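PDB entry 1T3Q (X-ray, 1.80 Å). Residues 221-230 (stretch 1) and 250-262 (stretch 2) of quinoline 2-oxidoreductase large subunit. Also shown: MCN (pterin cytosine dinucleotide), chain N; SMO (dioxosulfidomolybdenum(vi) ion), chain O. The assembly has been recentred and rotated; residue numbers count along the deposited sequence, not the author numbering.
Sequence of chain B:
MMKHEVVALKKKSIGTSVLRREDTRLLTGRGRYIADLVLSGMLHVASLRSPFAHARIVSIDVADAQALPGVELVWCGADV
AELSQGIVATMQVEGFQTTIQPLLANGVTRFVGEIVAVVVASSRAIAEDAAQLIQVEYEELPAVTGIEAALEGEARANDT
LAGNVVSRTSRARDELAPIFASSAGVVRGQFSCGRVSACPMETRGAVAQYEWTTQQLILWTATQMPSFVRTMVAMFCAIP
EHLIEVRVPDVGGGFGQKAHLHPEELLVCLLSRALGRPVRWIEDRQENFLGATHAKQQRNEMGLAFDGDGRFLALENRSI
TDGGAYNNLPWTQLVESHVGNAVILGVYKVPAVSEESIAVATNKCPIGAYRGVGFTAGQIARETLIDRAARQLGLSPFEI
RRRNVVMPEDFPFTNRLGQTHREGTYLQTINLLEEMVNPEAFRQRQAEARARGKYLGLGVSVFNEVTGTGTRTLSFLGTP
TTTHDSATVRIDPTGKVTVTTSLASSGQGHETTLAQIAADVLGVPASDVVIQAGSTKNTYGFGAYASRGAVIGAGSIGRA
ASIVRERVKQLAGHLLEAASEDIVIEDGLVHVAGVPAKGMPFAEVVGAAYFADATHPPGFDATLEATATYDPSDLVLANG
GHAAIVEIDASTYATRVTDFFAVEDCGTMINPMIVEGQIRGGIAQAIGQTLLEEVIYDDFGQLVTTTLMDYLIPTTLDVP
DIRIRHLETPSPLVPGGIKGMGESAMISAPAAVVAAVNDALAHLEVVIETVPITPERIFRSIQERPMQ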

# COMPACT_ATOMS: atom_id res chain seq x y z
N THR B 221 7.10 -7.50 7.54
CA THR B 221 8.26 -8.01 8.24
C THR B 221 9.28 -8.61 7.28
O THR B 221 8.92 -9.24 6.30
N ALA B 222 10.56 -8.37 7.57
CA ALA B 222 11.65 -8.89 6.76
C ALA B 222 11.83 -10.36 7.16
O ALA B 222 12.71 -10.70 7.95
N THR B 223 10.97 -11.21 6.62
CA THR B 223 11.01 -12.63 6.95
C THR B 223 11.16 -13.53 5.73
O THR B 223 10.83 -13.14 4.61
N GLN B 224 11.66 -14.73 5.97
CA GLN B 224 11.83 -15.73 4.92
C GLN B 224 10.64 -16.70 4.97
O GLN B 224 10.49 -17.56 4.10
N MET B 225 9.78 -16.54 5.98
CA MET B 225 8.62 -17.43 6.15
C MET B 225 7.32 -16.68 6.50
O MET B 225 6.79 -16.82 7.60
N PRO B 226 6.77 -15.90 5.55
CA PRO B 226 5.54 -15.14 5.81
C PRO B 226 4.30 -15.90 6.28
O PRO B 226 3.61 -15.45 7.20
N SER B 227 3.99 -17.04 5.65
CA SER B 227 2.81 -17.82 6.05
C SER B 227 2.96 -18.31 7.48
O SER B 227 1.98 -18.36 8.24
N PHE B 228 4.18 -18.69 7.84
CA PHE B 228 4.50 -19.17 9.18
C PHE B 228 4.27 -18.07 10.21
O PHE B 228 3.65 -18.29 11.25
N VAL B 229 4.77 -16.87 9.91
CA VAL B 229 4.60 -15.75 10.83
C VAL B 229 3.13 -15.43 11.05
O VAL B 229 2.69 -15.22 12.18
N ARG B 230 2.36 -15.39 9.96
CA ARG B 230 0.93 -15.10 10.05
C ARG B 230 0.22 -16.08 10.99
O ARG B 230 -0.52 -15.67 11.88
N ASP B 250 11.36 -6.02 0.09
CA ASP B 250 12.63 -6.57 -0.35
C ASP B 250 13.39 -6.79 0.96
O ASP B 250 13.27 -5.98 1.88
N VAL B 251 14.13 -7.88 1.06
CA VAL B 251 14.89 -8.19 2.27
C VAL B 251 16.40 -8.17 2.01
O VAL B 251 16.88 -8.83 1.08
N GLY B 252 17.12 -7.43 2.84
CA GLY B 252 18.57 -7.30 2.69
C GLY B 252 19.39 -8.43 3.28
O GLY B 252 20.26 -8.21 4.13
N GLY B 253 19.12 -9.65 2.83
CA GLY B 253 19.85 -10.80 3.34
C GLY B 253 19.13 -11.43 4.51
O GLY B 253 18.60 -10.73 5.37
N GLY B 254 19.12 -12.76 4.54
CA GLY B 254 18.47 -13.49 5.62
C GLY B 254 19.40 -14.56 6.16
O GLY B 254 19.75 -14.56 7.34
N PHE B 255 19.78 -15.49 5.29
CA PHE B 255 20.71 -16.56 5.64
C PHE B 255 20.24 -17.43 6.82
O PHE B 255 21.06 -18.05 7.48
N GLY B 256 18.94 -17.47 7.06
CA GLY B 256 18.42 -18.27 8.16
C GLY B 256 18.00 -17.44 9.36
O GLY B 256 17.03 -17.79 10.06
N GLN B 257 18.70 -16.34 9.61
CA GLN B 257 18.38 -15.50 10.77
C GLN B 257 16.95 -14.99 10.69
O GLN B 257 16.27 -14.85 11.71
N LYS B 258 16.50 -14.70 9.48
CA LYS B 258 15.16 -14.20 9.27
C LYS B 258 14.17 -15.32 8.98
O LYS B 258 13.09 -15.11 8.43
N ALA B 259 14.56 -16.53 9.37
CA ALA B 259 13.72 -17.71 9.21
C ALA B 259 13.33 -18.17 10.61
O ALA B 259 13.33 -19.37 10.91
N HIS B 260 13.03 -17.21 11.48
CA HIS B 260 12.60 -17.50 12.85
C HIS B 260 11.49 -16.53 13.19
O HIS B 260 11.34 -15.48 12.55
N LEU B 261 10.72 -16.87 14.21
CA LEU B 261 9.67 -15.97 14.67
C LEU B 261 10.37 -15.15 15.75
O LEU B 261 10.95 -15.72 16.67
N HIS B 262 10.34 -13.83 15.63
CA HIS B 262 11.00 -12.99 16.63
C HIS B 262 10.00 -12.41 17.61
O HIS B 262 8.89 -12.06 17.24

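The contact between the two stretches is organised around Gln-224, whose side chain points toward stretch 2 with chi1 m and chi2 t and carries its amide into the turn that begins at Gly-254. There OE1 accepts a hydrogen bond from the backbone N of Gly-256 (2.9 Å), while NE2 of Gln-224 donates to OM1 of the dioxosulfidomolybdenum ion (3.2 Å), so both ends of the amide are used. The close approach of OE1 leaves no room for a side chain at Gly-254: an ideal CB there would lie 2.4 Å from this oxygen. A CB on Gly-256 would instead run into the SMO sulfur. The same turn holds the pterin, with N of Gly-254 and N of Phe-255 both donating to MCN O4' (2.6 and 2.9 Å). The Phe-255 side chain (chi1 m) points away from stretch 1 and lays one ring face under C4' of MCN, whose sulfurs S7' and S8' bind the molybdenum.

The backbone of Gln-224 is tied down as well: its N donates to O of Lys-258 (2.9 Å). Thr-223, with chi1 t, directs CA-to-CB away overall, yet its OG1 lies 3.4 Å from the same Lys-258 O, at best a weak hydrogen bond. OG1 is better served within its own stretch, accepting from N of Met-225 (3.0 Å), and by water 2, at 2.8 Å from OG1 of Thr-223. That water also donates to O of His-260 (2.7 Å) and thereby links the stretches. Water 1 makes a second bridge, lying 2.7 Å from O of Ala-222, to which it donates, and 2.6 Å from NE2 of His-262.

Lys-258 starts toward stretch 1, and its CD packs 3.4 Å from O of Ala-222. The extended chain (chi1 m, the rest t) then leads away, and NZ donates to O of Gly-253 (2.8 Å), satisfying the buried ammonium in part within its own stretch. His-260 (chi1 m) points away; its ND1 donates to O of Gln-257 (3.1 Å).

Apolar contacts continue along the interface. Ala-222 CB meets CG2 of Val-251 (4.1 Å; chi1 t). Met-225 (m, t, p) brings SD to 4.0 Å from CB of Ala-259. On the helix, Phe-228 (chi1 t) points toward stretch 2 and sets CE2 3.8 Å from CB of Leu-261, with C of His-260 at the ring edge. Val-229 CG1 reaches CD1 of the same leucine (4.2 Å; chi1 t, chi2 p).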

# COMPACT_ATOMS: atom_id res chain seq x y z
CB THR B 221 7.88 -9.07 9.31
OG1 THR B 221 9.07 -9.65 9.85
CG2 THR B 221 7.01 -10.17 8.71
CB ALA B 222 12.93 -8.11 7.03
CB THR B 223 9.73 -13.04 7.71
OG1 THR B 223 9.79 -14.43 8.05
CG2 THR B 223 8.50 -12.81 6.82
CB GLN B 224 13.12 -16.53 5.13
CG GLN B 224 14.36 -15.67 5.35
CD GLN B 224 15.61 -16.49 5.60
OE1 GLN B 224 16.50 -16.05 6.33
NE2 GLN B 224 15.69 -17.68 5.00
CB MET B 225 8.94 -18.44 7.27
CG MET B 225 10.25 -19.21 7.08
SD MET B 225 10.74 -20.19 8.54
CE MET B 225 9.48 -21.50 8.51
CB PRO B 226 5.32 -14.40 4.49
CG PRO B 226 5.92 -15.31 3.48
CD PRO B 226 7.19 -15.77 4.14
CB SER B 227 2.61 -19.01 5.11
OG SER B 227 2.33 -18.59 3.79
CB PHE B 228 5.97 -19.63 9.20
CG PHE B 228 6.55 -19.78 10.57
CD1 PHE B 228 6.19 -20.85 11.39
CD2 PHE B 228 7.49 -18.87 11.04
CE1 PHE B 228 6.76 -21.00 12.66
CE2 PHE B 228 8.06 -19.01 12.31
CZ PHE B 228 7.70 -20.08 13.12
CB VAL B 229 5.34 -14.49 10.30
CG1 VAL B 229 5.05 -13.29 11.19
CG2 VAL B 229 6.83 -14.76 10.26
CB ARG B 230 0.29 -15.16 8.66
CG ARG B 230 -1.24 -15.03 8.65
CD ARG B 230 -1.76 -15.05 7.24
NE ARG B 230 -3.22 -15.02 7.15
CZ ARG B 230 -3.97 -16.05 6.74
NH1 ARG B 230 -5.29 -15.94 6.67
NH2 ARG B 230 -3.39 -17.20 6.40
CB ASP B 250 13.39 -5.57 -1.23
CG ASP B 250 12.75 -5.41 -2.61
OD1 ASP B 250 12.38 -6.45 -3.19
OD2 ASP B 250 12.64 -4.27 -3.11
CB VAL B 251 14.47 -9.59 2.82
CG1 VAL B 251 15.31 -9.95 4.03
CG2 VAL B 251 13.00 -9.57 3.19
CB PHE B 255 22.08 -15.96 5.96
CG PHE B 255 22.54 -14.95 4.95
CD1 PHE B 255 22.86 -15.35 3.65
CD2 PHE B 255 22.61 -13.60 5.27
CE1 PHE B 255 23.24 -14.41 2.69
CE2 PHE B 255 23.00 -12.65 4.31
CZ PHE B 255 23.31 -13.06 3.02
CB GLN B 257 19.35 -14.31 10.85
CG GLN B 257 19.25 -13.54 12.17
CD GLN B 257 20.06 -12.26 12.16
OE1 GLN B 257 19.60 -11.23 11.67
NE2 GLN B 257 21.28 -12.33 12.68
CB LYS B 258 15.18 -13.14 8.15
CG LYS B 258 15.93 -11.89 8.62
CD LYS B 258 16.09 -10.82 7.54
CE LYS B 258 16.96 -9.68 8.08
NZ LYS B 258 17.43 -8.75 7.00
CB ALA B 259 14.47 -18.81 8.48
CB HIS B 260 13.71 -17.27 13.88
CG HIS B 260 14.94 -18.10 13.67
ND1 HIS B 260 16.03 -17.63 12.97
CD2 HIS B 260 15.26 -19.34 14.09
CE1 HIS B 260 16.97 -18.56 12.96
NE2 HIS B 260 16.53 -19.61 13.63
CB LEU B 261 8.50 -16.74 15.27
CG LEU B 261 7.37 -15.84 15.77
CD1 LEU B 261 6.71 -15.15 14.58
CD2 LEU B 261 6.34 -16.66 16.53
CB HIS B 262 11.74 -11.83 15.96
CG HIS B 262 12.47 -12.22 14.72
ND1 HIS B 262 13.50 -13.14 14.71
CD2 HIS B 262 12.31 -11.83 13.43
CE1 HIS B 262 13.93 -13.30 13.47
NE2 HIS B 262 13.22 -12.52 12.68
N1 MCN N . 18.99 -22.07 -8.10
C2 MCN N . 19.00 -22.32 -9.51
N3 MCN N . 19.03 -23.67 -9.82
C4 MCN N . 19.05 -24.73 -8.92
C5 MCN N . 19.05 -24.41 -7.48
C6 MCN N . 19.01 -23.09 -7.08
O2 MCN N . 19.02 -21.41 -10.31
N4 MCN N . 19.06 -25.98 -9.33
C1' MCN N . 18.92 -20.54 -7.71
C2D MCN N . 17.43 -20.09 -7.36
O2' MCN N . 17.22 -18.70 -7.78
C3' MCN N . 17.33 -20.33 -5.87
C4D MCN N . 18.69 -19.96 -5.33
O4D MCN N . 19.64 -20.21 -6.49
O3' MCN N . 16.28 -19.48 -5.30
C5' MCN N . 19.09 -20.63 -3.98
O5' MCN N . 18.87 -22.00 -4.17
PA MCN N . 17.96 -22.90 -3.25
O1A MCN N . 16.76 -23.26 -4.07
O2A MCN N . 18.90 -23.97 -2.71
O3A MCN N . 17.49 -22.19 -1.86
PB MCN N . 16.38 -21.06 -1.58
O1B MCN N . 15.36 -21.68 -0.68
O2B MCN N . 15.90 -20.44 -2.85
O3B MCN N . 17.20 -19.93 -0.79
C10 MCN N . 17.45 -20.04 0.58
C9' MCN N . 18.89 -20.40 0.71
C8' MCN N . 19.16 -20.43 2.23
S8' MCN N . 18.24 -21.66 3.14
C7' MCN N . 20.02 -19.66 2.90
S7' MCN N . 20.30 -19.70 4.66
C6' MCN N . 20.80 -18.57 2.09
C7 MCN N . 20.95 -18.98 0.65
O9' MCN N . 19.69 -19.30 0.07
N5' MCN N . 20.09 -17.26 2.39
C4A MCN N . 20.50 -16.29 1.39
N8' MCN N . 21.56 -17.86 -0.15
C4B MCN N . 21.23 -16.52 0.21
N1' MCN N . 21.61 -15.55 -0.75
C2' MCN N . 21.21 -14.28 -0.45
N2' MCN N . 21.56 -13.31 -1.33
N3' MCN N . 20.46 -13.96 0.66
C4' MCN N . 20.03 -14.91 1.67
O4' MCN N . 19.38 -14.54 2.62
S SMO O . 19.69 -21.38 7.35
MO SMO O . 18.62 -21.27 5.50
OM2 SMO O . 18.27 -22.90 6.02
OM1 SMO O . 17.35 -20.25 5.93
O HOH W 1 12.57 -12.15 10.19
O HOH W 2 10.46 -13.74 10.66